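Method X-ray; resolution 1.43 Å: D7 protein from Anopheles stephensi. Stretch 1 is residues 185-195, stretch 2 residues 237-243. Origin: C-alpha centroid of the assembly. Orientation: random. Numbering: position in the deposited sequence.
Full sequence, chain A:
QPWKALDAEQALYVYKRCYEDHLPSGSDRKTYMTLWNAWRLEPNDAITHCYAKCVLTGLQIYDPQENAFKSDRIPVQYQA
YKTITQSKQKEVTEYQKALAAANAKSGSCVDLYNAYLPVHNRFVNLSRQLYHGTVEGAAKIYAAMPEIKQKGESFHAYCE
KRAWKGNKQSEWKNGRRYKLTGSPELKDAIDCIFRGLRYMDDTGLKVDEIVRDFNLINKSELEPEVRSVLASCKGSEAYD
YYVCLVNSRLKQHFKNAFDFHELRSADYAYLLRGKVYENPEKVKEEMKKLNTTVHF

Stretch 1, residues 185-195: ELKDAIDCIFR
Stretch 2, residues 237-243: EAYDYYV

Residues 185-195 lie within a continuous helix, with phi near -60° and psi near -43° throughout, and pack against the first turn of a second helix, residues 238-243, whose N-cap is Glu-237 (phi/psi -87/152°). The two axes cross at 90° and approach to 8.6 Å. The register is set by Asp-191 opposite Ala-238 (CA to CA 5.0 Å) and Lys-187 opposite Tyr-239 (CA to CA 5.3 Å). The contact buries 509 Å², and no direct hydrogen bond spans it.

Ala-238 sits at the tightest point. Its CB points toward the first helix and lies 3.5 Å from Asp-191 CA, 3.8 Å from Ile-190 O and 3.7 Å from Phe-194 CB, so a methyl group fits against the helix backbone and lets the chains come close.

Ile-190, with chi1 and chi2 both m, points toward the second helix. Its CG2 is 3.7 Å from Tyr-242 CB, while its CD1 stands 3.7 Å from the centroid of the Tyr-242 ring, only 8° off the normal, in a CH-pi contact. Tyr-242 (chi1 t, chi2 69°) presents that face to the methyl. Phe-194, at chi1 -89° and chi2 41°, lays one ring face under the carbonyl of Ala-238, with CE2 to Ala-238 O at 3.6 Å; CZ reaches Tyr-242 CB at 3.9 Å and CE2 reaches Tyr-241 CB at 3.9 Å. The CB of Tyr-241 (chi1 m, chi2 116°) points toward the first helix, but its ring leads away, so the residue contributes little buried area here.

Tyr-239 leaves its backbone sideways and, with chi1 t and chi2 71°, runs its ring along the first helix toward Leu-186. Lys-187 covers one face: CG lies 3.9 Å from the ring centroid, 25° off the normal, and 3.6 Å from Tyr-239 CG. Its m, t, t, t rotamer extends the chain, so the methylenes serve the aromatic surface while the amine is carried beyond it. Ile-190 CG1 meets the ring edge, 4.2 Å from Tyr-239 CD1, and Leu-186 (chi1 t, chi2 p) brings CD2 to 3.6 Å from Tyr-239 CE1. The hydroxyl is satisfied elsewhere in the structure.

Two waters bridge the polar margin, serving amides of the helix's first turn. One donates to Lys-187 O (2.9 Å) and accepts from Tyr-239 N (2.9 Å); the other donates to Asp-191 OD2 (2.7 Å), on a chi1 t carboxylate, and accepts from Ala-238 N (2.9 Å). At the helix start, Glu-237 N donates to Asp-240 OD2 (3.0 Å), whose chi1 is m.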

ATOM      1  N   GLU A 185     -14.585  19.126  -6.134  1.00  7.91           N
ATOM      2  CA  GLU A 185     -13.150  18.865  -6.209  1.00  7.87           C
ATOM      3  C   GLU A 185     -12.616  18.291  -4.896  1.00  7.58           C
ATOM      4  O   GLU A 185     -11.818  17.350  -4.896  1.00  6.89           O
ATOM      5  CB  GLU A 185     -12.381  20.135  -6.593  1.00  8.25           C
ATOM      6  CG  GLU A 185     -12.690  20.699  -7.996  1.00  9.05           C
ATOM      7  CD  GLU A 185     -13.886  21.636  -8.022  1.00 11.29           C
ATOM      8  OE1 GLU A 185     -14.507  21.892  -6.966  1.00 11.39           O
ATOM      9  OE2 GLU A 185     -14.196  22.115  -9.127  1.00 14.11           O
ATOM     10  N   LEU A 186     -13.042  18.854  -3.774  1.00  7.08           N
ATOM     11  CA  LEU A 186     -12.614  18.336  -2.480  1.00  6.88           C
ATOM     12  C   LEU A 186     -13.119  16.910  -2.266  1.00  6.71           C
ATOM     13  O   LEU A 186     -12.375  16.045  -1.786  1.00  6.18           O
ATOM     14  CB  LEU A 186     -13.058  19.259  -1.338  1.00  7.34           C
ATOM     15  CG  LEU A 186     -12.606  18.852   0.070  1.00  6.72           C
ATOM     16  CD1 LEU A 186     -11.082  18.790   0.197  1.00  8.25           C
ATOM     17  CD2 LEU A 186     -13.174  19.839   1.068  1.00  7.94           C
ATOM     18  N   LYS A 187     -14.371  16.653  -2.631  1.00  7.08           N
ATOM     19  CA  LYS A 187     -14.912  15.308  -2.507  1.00  7.22           C
ATOM     20  C   LYS A 187     -14.103  14.319  -3.345  1.00  7.14           C
ATOM     21  O   LYS A 187     -13.805  13.210  -2.885  1.00  7.48           O
ATOM     22  CB  LYS A 187     -16.394  15.260  -2.892  1.00  7.19           C
ATOM     23  CG  LYS A 187     -17.271  16.081  -1.957  1.00  8.56           C
ATOM     24  CD  LYS A 187     -18.732  16.020  -2.368  1.00 12.30           C
ATOM     25  CE  LYS A 187     -19.606  16.777  -1.387  1.00 14.36           C
ATOM     26  NZ  LYS A 187     -20.982  16.976  -1.941  1.00 18.35           N
ATOM     27  N   ASP A 188     -13.740  14.718  -4.561  1.00  7.27           N
ATOM     28  CA  ASP A 188     -12.933  13.868  -5.420  1.00  7.84           C
ATOM     29  C   ASP A 188     -11.549  13.615  -4.825  1.00  6.81           C
ATOM     30  O   ASP A 188     -11.093  12.460  -4.756  1.00  6.47           O
ATOM     31  CB  ASP A 188     -12.802  14.459  -6.821  1.00  8.56           C
ATOM     32  CG  ASP A 188     -12.034  13.545  -7.743  1.00 12.13           C
ATOM     33  OD1 ASP A 188     -12.605  12.511  -8.165  1.00 16.69           O
ATOM     34  OD2 ASP A 188     -10.853  13.824  -8.016  1.00 14.60           O
ATOM     35  N   ALA A 189     -10.875  14.686  -4.401  1.00  6.62           N
ATOM     36  CA  ALA A 189      -9.564  14.551  -3.787  1.00  5.83           C
ATOM     37  C   ALA A 189      -9.605  13.585  -2.604  1.00  5.69           C
ATOM     38  O   ALA A 189      -8.745  12.702  -2.489  1.00  5.76           O
ATOM     39  CB  ALA A 189      -9.028  15.910  -3.351  1.00  6.02           C
ATOM     40  N   ILE A 190     -10.611  13.744  -1.746  1.00  5.35           N
ATOM     41  CA  ILE A 190     -10.710  12.921  -0.547  1.00  5.28           C
ATOM     42  C   ILE A 190     -11.001  11.446  -0.878  1.00  5.72           C
ATOM     43  O   ILE A 190     -10.459  10.549  -0.221  1.00  6.11           O
ATOM     44  CB  ILE A 190     -11.710  13.531   0.478  1.00  5.20           C
ATOM     45  CG1 ILE A 190     -11.187  14.873   1.022  1.00  5.67           C
ATOM     46  CG2 ILE A 190     -11.964  12.575   1.643  1.00  5.46           C
ATOM     47  CD1 ILE A 190      -9.806  14.828   1.735  1.00  6.04           C
ATOM     48  N   ASP A 191     -11.823  11.195  -1.896  1.00  5.83           N
ATOM     49  CA  ASP A 191     -12.041   9.821  -2.340  1.00  6.08           C
ATOM     50  C   ASP A 191     -10.730   9.193  -2.823  1.00  5.45           C
ATOM     51  O   ASP A 191     -10.384   8.060  -2.448  1.00  5.38           O
ATOM     52  CB  ASP A 191     -13.111   9.751  -3.432  1.00  6.85           C
ATOM     53  CG  ASP A 191     -13.361   8.343  -3.889  1.00  8.57           C
ATOM     54  OD1 ASP A 191     -12.983   8.026  -5.032  1.00 15.13           O
ATOM     55  OD2 ASP A 191     -13.908   7.543  -3.105  1.00 10.38           O
ATOM     56  N   CYS A 192      -9.985   9.949  -3.622  1.00  5.11           N
ATOM     57  CA  CYS A 192      -8.720   9.488  -4.167  1.00  4.92           C
ATOM     58  C   CYS A 192      -7.734   9.209  -3.018  1.00  4.58           C
ATOM     59  O   CYS A 192      -6.997   8.212  -3.032  1.00  4.70           O
ATOM     60  CB  CYS A 192      -8.207  10.543  -5.152  1.00  5.30           C
ATOM     61  SG  CYS A 192      -6.551  10.295  -5.811  1.00  6.04           S
ATOM     62  N   ILE A 193      -7.723  10.078  -2.016  1.00  5.15           N
ATOM     63  CA  ILE A 193      -6.822   9.897  -0.889  1.00  4.81           C
ATOM     64  C   ILE A 193      -7.219   8.699  -0.036  1.00  4.39           C
ATOM     65  O   ILE A 193      -6.373   7.885   0.332  1.00  4.14           O
ATOM     66  CB  ILE A 193      -6.735  11.179  -0.042  1.00  4.94           C
ATOM     67  CG1 ILE A 193      -6.063  12.293  -0.847  1.00  5.88           C
ATOM     68  CG2 ILE A 193      -5.956  10.928   1.242  1.00  5.78           C
ATOM     69  CD1 ILE A 193      -6.301  13.696  -0.288  1.00  6.76           C
ATOM     70  N   PHE A 194      -8.504   8.580   0.279  1.00  4.53           N
ATOM     71  CA  PHE A 194      -8.967   7.452   1.086  1.00  4.90           C
ATOM     72  C   PHE A 194      -8.641   6.116   0.419  1.00  5.09           C
ATOM     73  O   PHE A 194      -8.257   5.151   1.097  1.00  5.43           O
ATOM     74  CB  PHE A 194     -10.466   7.560   1.407  1.00  5.37           C
ATOM     75  CG  PHE A 194     -10.770   8.324   2.686  1.00  5.86           C
ATOM     76  CD1 PHE A 194     -10.078   9.495   3.014  1.00  6.11           C
ATOM     77  CD2 PHE A 194     -11.758   7.865   3.558  1.00  6.32           C
ATOM     78  CE1 PHE A 194     -10.373  10.193   4.203  1.00  6.83           C
ATOM     79  CE2 PHE A 194     -12.058   8.550   4.737  1.00  6.79           C
ATOM     80  CZ  PHE A 194     -11.363   9.708   5.062  1.00  5.95           C
ATOM     81  N   ARG A 195      -8.780   6.050  -0.904  1.00  4.87           N
ATOM     82  CA  ARG A 195      -8.422   4.827  -1.622  1.00  5.50           C
ATOM     83  C   ARG A 195      -6.905   4.614  -1.612  1.00  4.70           C
ATOM     84  O   ARG A 195      -6.431   3.504  -1.371  1.00  4.99           O
ATOM     85  CB  ARG A 195      -8.976   4.860  -3.040  1.00  6.30           C
ATOM     86  CG  ARG A 195     -10.494   4.722  -3.084  1.00  9.35           C
ATOM     87  CD  ARG A 195     -10.989   4.741  -4.517  1.00 14.28           C
ATOM     88  NE  ARG A 195     -12.407   4.399  -4.637  1.00 20.69           N
ATOM     89  CZ  ARG A 195     -12.889   3.159  -4.741  1.00 21.50           C
ATOM     90  NH1 ARG A 195     -12.081   2.101  -4.722  1.00 21.07           N
ATOM     91  NH2 ARG A 195     -14.200   2.971  -4.860  1.00 24.53           N
ATOM     92  N   GLU A 237     -19.672   7.842   1.537  1.00  9.51           N
ATOM     93  CA  GLU A 237     -18.594   8.327   0.673  1.00  8.71           C
ATOM     94  C   GLU A 237     -17.385   8.695   1.513  1.00  7.56           C
ATOM     95  O   GLU A 237     -17.523   9.070   2.684  1.00  7.06           O
ATOM     96  CB  GLU A 237     -19.047   9.536  -0.144  1.00  9.50           C
ATOM     97  CG  GLU A 237     -20.209   9.212  -1.072  1.00 13.05           C
ATOM     98  CD  GLU A 237     -20.705  10.384  -1.896  1.00 17.60           C
ATOM     99  OE1 GLU A 237     -20.138  11.496  -1.804  1.00 18.95           O
ATOM    100  OE2 GLU A 237     -21.686  10.179  -2.646  1.00 21.78           O
ATOM    101  N   ALA A 238     -16.195   8.590   0.916  1.00  7.14           N
ATOM    102  CA  ALA A 238     -14.971   9.013   1.584  1.00  6.27           C
ATOM    103  C   ALA A 238     -15.121  10.386   2.237  1.00  6.38           C
ATOM    104  O   ALA A 238     -14.776  10.560   3.406  1.00  6.23           O
ATOM    105  CB  ALA A 238     -13.809   9.016   0.608  1.00  6.56           C
ATOM    106  N   TYR A 239     -15.650  11.354   1.484  1.00  6.10           N
ATOM    107  CA  TYR A 239     -15.840  12.705   2.007  1.00  6.44           C
ATOM    108  C   TYR A 239     -16.717  12.750   3.248  1.00  6.10           C
ATOM    109  O   TYR A 239     -16.435  13.518   4.170  1.00  6.16           O
ATOM    110  CB  TYR A 239     -16.385  13.649   0.931  1.00  6.22           C
ATOM    111  CG  TYR A 239     -16.450  15.076   1.413  1.00  7.04           C
ATOM    112  CD1 TYR A 239     -15.277  15.816   1.608  1.00  7.01           C
ATOM    113  CD2 TYR A 239     -17.669  15.671   1.722  1.00  7.40           C
ATOM    114  CE1 TYR A 239     -15.317  17.128   2.065  1.00  7.96           C
ATOM    115  CE2 TYR A 239     -17.723  16.979   2.172  1.00  7.12           C
ATOM    116  CZ  TYR A 239     -16.542  17.700   2.349  1.00  7.81           C
ATOM    117  OH  TYR A 239     -16.589  18.993   2.814  1.00  8.79           O
ATOM    118  N   ASP A 240     -17.749  11.907   3.290  1.00  6.55           N
ATOM    119  CA  ASP A 240     -18.614  11.837   4.473  1.00  6.67           C
ATOM    120  C   ASP A 240     -17.844  11.437   5.722  1.00  6.21           C
ATOM    121  O   ASP A 240     -17.977  12.082   6.770  1.00  6.47           O
ATOM    122  CB  ASP A 240     -19.792  10.897   4.241  1.00  7.01           C
ATOM    123  CG  ASP A 240     -20.640  11.308   3.057  1.00  8.20           C
ATOM    124  OD1 ASP A 240     -20.911  12.520   2.904  1.00 10.39           O
ATOM    125  OD2 ASP A 240     -21.041  10.417   2.288  1.00  9.34           O
ATOM    126  N   TYR A 241     -17.015  10.396   5.610  1.00  5.92           N
ATOM    127  CA  TYR A 241     -16.209   9.941   6.746  1.00  5.93           C
ATOM    128  C   TYR A 241     -15.184  10.979   7.172  1.00  5.55           C
ATOM    129  O   TYR A 241     -14.983  11.214   8.355  1.00  6.26           O
ATOM    130  CB  TYR A 241     -15.528   8.604   6.438  1.00  5.45           C
ATOM    131  CG  TYR A 241     -16.509   7.482   6.198  1.00  5.36           C
ATOM    132  CD1 TYR A 241     -16.581   6.858   4.958  1.00  6.55           C
ATOM    133  CD2 TYR A 241     -17.388   7.078   7.197  1.00  5.92           C
ATOM    134  CE1 TYR A 241     -17.500   5.845   4.719  1.00  6.55           C
ATOM    135  CE2 TYR A 241     -18.298   6.053   6.978  1.00  5.88           C
ATOM    136  CZ  TYR A 241     -18.343   5.435   5.737  1.00  6.61           C
ATOM    137  OH  TYR A 241     -19.257   4.430   5.493  1.00  8.50           O
ATOM    138  N   TYR A 242     -14.559  11.614   6.188  1.00  5.15           N
ATOM    139  CA  TYR A 242     -13.622  12.694   6.435  1.00  5.65           C
ATOM    140  C   TYR A 242     -14.279  13.834   7.238  1.00  6.12           C
ATOM    141  O   TYR A 242     -13.717  14.284   8.237  1.00  6.78           O
ATOM    142  CB  TYR A 242     -13.102  13.174   5.081  1.00  5.64           C
ATOM    143  CG  TYR A 242     -12.175  14.363   5.083  1.00  5.50           C
ATOM    144  CD1 TYR A 242     -10.880  14.283   5.597  1.00  5.00           C
ATOM    145  CD2 TYR A 242     -12.589  15.572   4.533  1.00  5.59           C
ATOM    146  CE1 TYR A 242     -10.034  15.380   5.575  1.00  5.23           C
ATOM    147  CE2 TYR A 242     -11.741  16.667   4.497  1.00  5.88           C
ATOM    148  CZ  TYR A 242     -10.469  16.568   5.017  1.00  5.17           C
ATOM    149  OH  TYR A 242      -9.621  17.656   4.998  1.00  7.18           O
ATOM    150  N   VAL A 243     -15.460  14.274   6.799  1.00  6.18           N
ATOM    151  CA  VAL A 243     -16.229  15.302   7.510  1.00  6.51           C
ATOM    152  C   VAL A 243     -16.565  14.848   8.931  1.00  6.04           C
ATOM    153  O   VAL A 243     -16.402  15.611   9.896  1.00  6.52           O
ATOM    154  CB  VAL A 243     -17.520  15.682   6.743  1.00  6.28           C
ATOM    155  CG1 VAL A 243     -18.463  16.492   7.634  1.00  7.25           C
ATOM    156  CG2 VAL A 243     -17.190  16.473   5.498  1.00  7.65           C
TER
HETATM  157  O   HOH W   1     -15.570  11.427  -1.464  1.00  8.63           O
HETATM  158  O   HOH W   2     -16.218   7.587  -1.771  1.00 12.25           O